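Long-range contacts in E3 ubiquitin ligase RavN (Legionella pneumophila, PDB 5MIY), which probably acts as an E3 ubiquitin ligase, promoting transfer of ubiquitin to target proteins as an effector of the bacterium: residues T24-V29 / W60-K65; I38-S43 / D80-Q85. One frame throughout, in Å; residues are numbered along the deposited sequence.

Interaction 1. Residues T24-V29 / W60-K65; sequences TIVYLV and WPIPAK. With EDO (1,2-ethanediol), chain H.
Leu28 and Trp60 form an antiparallel hydrogen-bonded pair, with Tyr27 and Pro61 as the adjoining non-hydrogen-bonded pair, where strands 25-32 and 58-61 meet. Leu28 N donates to Trp60 O and Trp60 N to Leu28 O, each over 2.8 Å. Ile62 N also donates to Val26 O over 3.2 Å, from 41° above the carbonyl plane. Proline suits position 61, because a non-hydrogen-bonded pair asks for no N-H across to strand 25-32. As the chains part toward helix 64-68, a water accepts from Val26 N and donates to Ile62 O at 2.6 Å, while Ala64 N, in the first turn, donates to O1 of an ethanediol, probably from the crystallisation liquor. The indole brings its edge to the partner backbone, CE3 lying 3.4 Å from Leu28 O; NE1 bonds to Thr103 O. Branched Val26 serves two neighbours: CG1, anti to the backbone N (chi1 -176°), touches Ile62 CB at 4.1 Å, and CG2 reaches Ala64 CA at 4.0 Å. The Tyr27 hydroxyl hydrogen-bonds to Asp51 OD1. Helix 89-96 covers Leu28 and Ile62 through Val92 and Phe96, a helix laid on an antiparallel sheet, in keeping with the U-box-like fold attributed to this ligase.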
loop_
_atom_site.group_PDB
_atom_site.type_symbol
_atom_site.label_atom_id
_atom_site.label_comp_id
_atom_site.label_asym_id
_atom_site.label_seq_id
_atom_site.Cartn_x
_atom_site.Cartn_y
_atom_site.Cartn_z
ATOM N N THR A 24 -5.089 -8.698 2.738
ATOM C CA THR A 24 -4.850 -7.315 2.349
ATOM C C THR A 24 -3.406 -7.125 1.896
ATOM O O THR A 24 -2.472 -7.672 2.488
ATOM C CB THR A 24 -5.152 -6.389 3.533
ATOM O OG1 THR A 24 -6.491 -6.628 4.003
ATOM C CG2 THR A 24 -4.984 -4.918 3.149
ATOM N N ILE A 25 -3.223 -6.346 0.834
ATOM C CA ILE A 25 -1.891 -5.963 0.373
ATOM C C ILE A 25 -1.470 -4.712 1.130
ATOM O O ILE A 25 -2.170 -3.693 1.101
ATOM C CB ILE A 25 -1.874 -5.716 -1.144
ATOM C CG1 ILE A 25 -2.182 -7.005 -1.909
ATOM C CG2 ILE A 25 -0.540 -5.089 -1.592
ATOM C CD1 ILE A 25 -2.743 -6.735 -3.305
ATOM N N VAL A 26 -0.330 -4.786 1.818
ATOM C CA VAL A 26 0.160 -3.691 2.643
ATOM C C VAL A 26 1.601 -3.387 2.254
ATOM O O VAL A 26 2.398 -4.301 2.014
ATOM C CB VAL A 26 0.049 -4.027 4.151
ATOM C CG1 VAL A 26 0.479 -2.840 4.977
ATOM C CG2 VAL A 26 -1.391 -4.419 4.497
ATOM N N TYR A 27 1.927 -2.098 2.183
ATOM C CA TYR A 27 3.272 -1.658 1.837
ATOM C C TYR A 27 3.461 -0.223 2.308
ATOM O O TYR A 27 2.496 0.480 2.623
ATOM C CB TYR A 27 3.547 -1.774 0.327
ATOM C CG TYR A 27 2.526 -1.097 -0.588
ATOM C CD1 TYR A 27 2.637 0.252 -0.926
ATOM C CD2 TYR A 27 1.459 -1.817 -1.126
ATOM C CE1 TYR A 27 1.707 0.869 -1.769
ATOM C CE2 TYR A 27 0.530 -1.211 -1.975
ATOM C CZ TYR A 27 0.647 0.129 -2.285
ATOM O OH TYR A 27 -0.291 0.714 -3.121
ATOM N N LEU A 28 4.727 0.194 2.344
ATOM C CA LEU A 28 5.127 1.549 2.688
ATOM C C LEU A 28 5.568 2.303 1.438
ATOM O O LEU A 28 6.236 1.738 0.566
ATOM C CB LEU A 28 6.280 1.522 3.699
ATOM C CG LEU A 28 6.479 2.732 4.600
ATOM C CD1 LEU A 28 5.450 2.699 5.722
ATOM C CD2 LEU A 28 7.908 2.735 5.165
ATOM N N VAL A 29 5.191 3.578 1.347
ATOM C CA VAL A 29 5.758 4.464 0.339
ATOM C C VAL A 29 6.360 5.672 1.047
ATOM O O VAL A 29 6.001 6.009 2.178
ATOM C CB VAL A 29 4.731 4.908 -0.731
ATOM C CG1 VAL A 29 4.122 3.690 -1.438
ATOM C CG2 VAL A 29 3.653 5.794 -0.122
ATOM N N TRP A 60 7.956 -0.408 -0.127
ATOM C CA TRP A 60 8.565 -1.404 0.740
ATOM C C TRP A 60 7.458 -2.333 1.222
ATOM O O TRP A 60 6.537 -1.871 1.912
ATOM C CB TRP A 60 9.277 -0.744 1.931
ATOM C CG TRP A 60 10.507 0.070 1.552
ATOM C CD1 TRP A 60 11.802 -0.359 1.532
ATOM C CD2 TRP A 60 10.536 1.445 1.136
ATOM N NE1 TRP A 60 12.636 0.665 1.138
ATOM C CE2 TRP A 60 11.883 1.780 0.884
ATOM C CE3 TRP A 60 9.551 2.421 0.949
ATOM C CZ2 TRP A 60 12.270 3.051 0.452
ATOM C CZ3 TRP A 60 9.935 3.680 0.525
ATOM C CH2 TRP A 60 11.289 3.987 0.285
ATOM N N PRO A 61 7.477 -3.618 0.874
ATOM C CA PRO A 61 6.415 -4.520 1.332
ATOM C C PRO A 61 6.447 -4.723 2.839
ATOM O O PRO A 61 7.508 -4.764 3.463
ATOM C CB PRO A 61 6.714 -5.831 0.592
ATOM C CG PRO A 61 8.144 -5.730 0.181
ATOM C CD PRO A 61 8.413 -4.280 -0.049
ATOM N N ILE A 62 5.251 -4.854 3.412
ATOM C CA ILE A 62 5.018 -5.070 4.842
ATOM C C ILE A 62 4.022 -6.223 4.943
ATOM O O ILE A 62 2.993 -6.204 4.244
ATOM C CB ILE A 62 4.456 -3.804 5.513
ATOM C CG1 ILE A 62 5.362 -2.593 5.277
ATOM C CG2 ILE A 62 4.150 -4.041 6.991
ATOM C CD1 ILE A 62 6.562 -2.513 6.199
ATOM N N PRO A 63 4.273 -7.248 5.758
ATOM C CA PRO A 63 3.262 -8.300 5.928
ATOM C C PRO A 63 2.000 -7.721 6.550
ATOM O O PRO A 63 2.065 -6.913 7.478
ATOM C CB PRO A 63 3.948 -9.309 6.863
ATOM C CG PRO A 63 5.438 -8.998 6.760
ATOM C CD PRO A 63 5.501 -7.516 6.531
ATOM N N ALA A 64 0.840 -8.121 6.011
ATOM C CA ALA A 64 -0.429 -7.684 6.594
ATOM C C ALA A 64 -0.484 -7.981 8.087
ATOM O O ALA A 64 -1.019 -7.187 8.869
ATOM C CB ALA A 64 -1.606 -8.358 5.882
ATOM N N LYS A 65 0.076 -9.118 8.499
ATOM C CA LYS A 65 0.039 -9.498 9.908
ATOM C C LYS A 65 0.713 -8.450 10.786
ATOM O O LYS A 65 0.264 -8.196 11.909
ATOM C CB LYS A 65 0.694 -10.864 10.091
ATOM C CG LYS A 65 0.523 -11.452 11.485
ATOM C CD LYS A 65 1.781 -12.185 11.926
ATOM C CE LYS A 65 1.661 -12.710 13.351
ATOM N NZ LYS A 65 1.058 -14.065 13.410
HETATM C C1 EDO H . 1.107 -11.264 3.756
HETATM O O1 EDO H . 0.786 -9.890 3.522
HETATM C C2 EDO H . 2.081 -11.745 2.694
HETATM O O2 EDO H . 3.131 -10.778 2.572
HETATM O O HOH W 1 1.332 -7.238 2.462
#

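Interaction 2. Residues I38-S43 / D80-Q85; sequences IKAISS and DKLTNQ
Ile38 and Leu82 carry this contact, in which an irregular loop ahead of helix 89-96 packs beside strand 35-41, an edge strand of the four-stranded antiparallel sheet. No hydrogen bond joins the segments, and the two apolar side chains cross at about a right angle. Leu82 has CG anti to its backbone N (chi1 -175°), and its fork straddles two targets: CD1 touches Ile38 CG2 at 3.7 Å, whereas CD2 lies 4.2 Å from Ala40 CB and 4.0 Å from Ile38 O. Leucine suits the place because its two methyls can serve both strand residues. Beta-branched Ile38 can face two ways, giving CG2 to the loop while its side chain also meets Val26 of the adjacent strand. Ala40 offers a single methyl, and Tyr9 of strand 8-11 touches both it and Leu82. Backbone bonding of Leu82 with Thr8 ties the loop to that same strand. Beside exposed Asn84, Lys39 NZ stays 4.3 Å from Asn84 OD1 and hydrogen-bonds instead to Thr53 OG1. Just past Leu82 the chain bends in an ST turn, where Gln85 N donates to Thr83 OG1 over 3.2 Å at a nearly straight 165°.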
loop_
_atom_site.group_PDB
_atom_site.type_symbol
_atom_site.label_atom_id
_atom_site.label_comp_id
_atom_site.label_asym_id
_atom_site.label_seq_id
_atom_site.Cartn_x
_atom_site.Cartn_y
_atom_site.Cartn_z
ATOM N N ILE A 38 1.873 4.395 5.276
ATOM C CA ILE A 38 1.416 3.015 5.180
ATOM C C ILE A 38 0.188 2.956 4.272
ATOM O O ILE A 38 -0.782 3.700 4.463
ATOM C CB ILE A 38 1.120 2.442 6.578
ATOM C CG1 ILE A 38 0.958 0.926 6.506
ATOM C CG2 ILE A 38 -0.074 3.130 7.225
ATOM C CD1 ILE A 38 2.289 0.209 6.302
ATOM N N LYS A 39 0.238 2.091 3.260
ATOM C CA LYS A 39 -0.848 1.955 2.298
ATOM C C LYS A 39 -1.409 0.541 2.337
ATOM O O LYS A 39 -0.684 -0.428 2.577
ATOM C CB LYS A 39 -0.380 2.279 0.870
ATOM C CG LYS A 39 0.241 3.658 0.723
ATOM C CD LYS A 39 -0.759 4.760 1.069
ATOM C CE LYS A 39 -0.178 6.131 0.764
ATOM N NZ LYS A 39 -1.147 7.239 0.992
ATOM N N ALA A 40 -2.710 0.429 2.093
ATOM C CA ALA A 40 -3.374 -0.863 2.016
ATOM C C ALA A 40 -4.317 -0.858 0.820
ATOM O O ALA A 40 -5.086 0.093 0.643
ATOM C CB ALA A 40 -4.143 -1.165 3.300
ATOM N N ILE A 41 -4.251 -1.905 -0.003
ATOM C CA ILE A 41 -5.119 -2.030 -1.177
ATOM C C ILE A 41 -5.671 -3.449 -1.240
ATOM O O ILE A 41 -5.067 -4.397 -0.722
ATOM C CB ILE A 41 -4.386 -1.659 -2.491
ATOM C CG1 ILE A 41 -3.260 -2.650 -2.817
ATOM C CG2 ILE A 41 -3.842 -0.235 -2.414
ATOM C CD1 ILE A 41 -2.447 -2.267 -4.072
ATOM N N SER A 42 -6.856 -3.590 -1.844
ATOM C CA SER A 42 -7.473 -4.909 -1.903
ATOM C C SER A 42 -6.873 -5.766 -3.010
ATOM O O SER A 42 -6.893 -6.996 -2.912
ATOM C CB SER A 42 -8.998 -4.793 -2.080
ATOM O OG SER A 42 -9.367 -4.017 -3.219
ATOM N N SER A 43 -6.332 -5.143 -4.054
ATOM C CA SER A 43 -5.733 -5.858 -5.173
ATOM C C SER A 43 -4.807 -4.896 -5.903
ATOM O O SER A 43 -4.840 -3.689 -5.671
ATOM C CB SER A 43 -6.797 -6.389 -6.139
ATOM O OG SER A 43 -7.433 -5.302 -6.791
ATOM N N ASP A 80 -10.123 2.583 14.912
ATOM C CA ASP A 80 -10.052 1.365 14.107
ATOM C C ASP A 80 -10.004 1.636 12.605
ATOM O O ASP A 80 -10.300 0.740 11.810
ATOM C CB ASP A 80 -11.208 0.411 14.427
ATOM C CG ASP A 80 -10.781 -0.746 15.317
ATOM O OD1 ASP A 80 -9.565 -0.887 15.573
ATOM O OD2 ASP A 80 -11.662 -1.514 15.765
ATOM N N LYS A 81 -9.631 2.847 12.192
ATOM C CA LYS A 81 -9.424 3.173 10.786
ATOM C C LYS A 81 -7.967 3.547 10.553
ATOM O O LYS A 81 -7.387 4.324 11.320
ATOM C CB LYS A 81 -10.332 4.321 10.328
ATOM C CG LYS A 81 -11.802 3.946 10.255
ATOM C CD LYS A 81 -12.695 5.170 10.088
ATOM C CE LYS A 81 -12.808 5.594 8.630
ATOM N NZ LYS A 81 -14.168 6.129 8.309
ATOM N N LEU A 82 -7.385 2.990 9.490
ATOM C CA LEU A 82 -5.984 3.232 9.175
ATOM C C LEU A 82 -5.731 4.719 8.961
ATOM O O LEU A 82 -6.457 5.384 8.220
ATOM C CB LEU A 82 -5.584 2.444 7.929
ATOM C CG LEU A 82 -4.109 2.510 7.536
ATOM C CD1 LEU A 82 -3.221 1.899 8.619
ATOM C CD2 LEU A 82 -3.881 1.822 6.199
ATOM N N THR A 83 -4.700 5.240 9.621
ATOM C CA THR A 83 -4.371 6.650 9.491
ATOM C C THR A 83 -3.883 6.961 8.079
ATOM O O THR A 83 -3.389 6.094 7.353
ATOM C CB THR A 83 -3.298 7.051 10.508
ATOM O OG1 THR A 83 -3.139 8.475 10.501
ATOM C CG2 THR A 83 -1.964 6.409 10.155
ATOM N N ASN A 84 -4.037 8.226 7.692
ATOM C CA ASN A 84 -3.479 8.743 6.450
ATOM C C ASN A 84 -2.300 9.673 6.692
ATOM O O ASN A 84 -1.804 10.291 5.745
ATOM C CB ASN A 84 -4.558 9.466 5.641
ATOM C CG ASN A 84 -5.064 8.636 4.478
ATOM O OD1 ASN A 84 -4.372 8.471 3.474
ATOM N ND2 ASN A 84 -6.277 8.109 4.609
ATOM N N GLN A 85 -1.838 9.786 7.947
ATOM C CA GLN A 85 -0.749 10.660 8.350
ATOM C C GLN A 85 0.593 9.947 8.216
ATOM O O GLN A 85 0.679 8.731 8.409
ATOM C CB GLN A 85 -0.947 11.122 9.792
ATOM C CG GLN A 85 -2.183 11.988 9.995
ATOM C CD GLN A 85 -2.260 13.139 9.006
ATOM O OE1 GLN A 85 -3.276 13.329 8.335
ATOM N NE2 GLN A 85 -1.184 13.914 8.912
#

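In the fold
Interactions 1 and 2 lie about 10 Å apart between centres and meet through neighbouring strands of one sheet. Strand 25-32 sits between strands 35-41 and 58-61: interaction 1 uses its border with strand 58-61, while its other border meets strand 35-41, on which interaction 2 is built. Probable hydrogen bonds join them there, from Lys39 N to Tyr27 O at 2.8 Å and from Ile41 N to Ile25 O at 3.0 Å, and Val26 CG1 packs 3.6 Å from Lys39 O. The segments alternate along the chain. A bound sodium ion lies about 8 Å from the Tyr27 side chain, and one lies about 11 Å from that of Lys39.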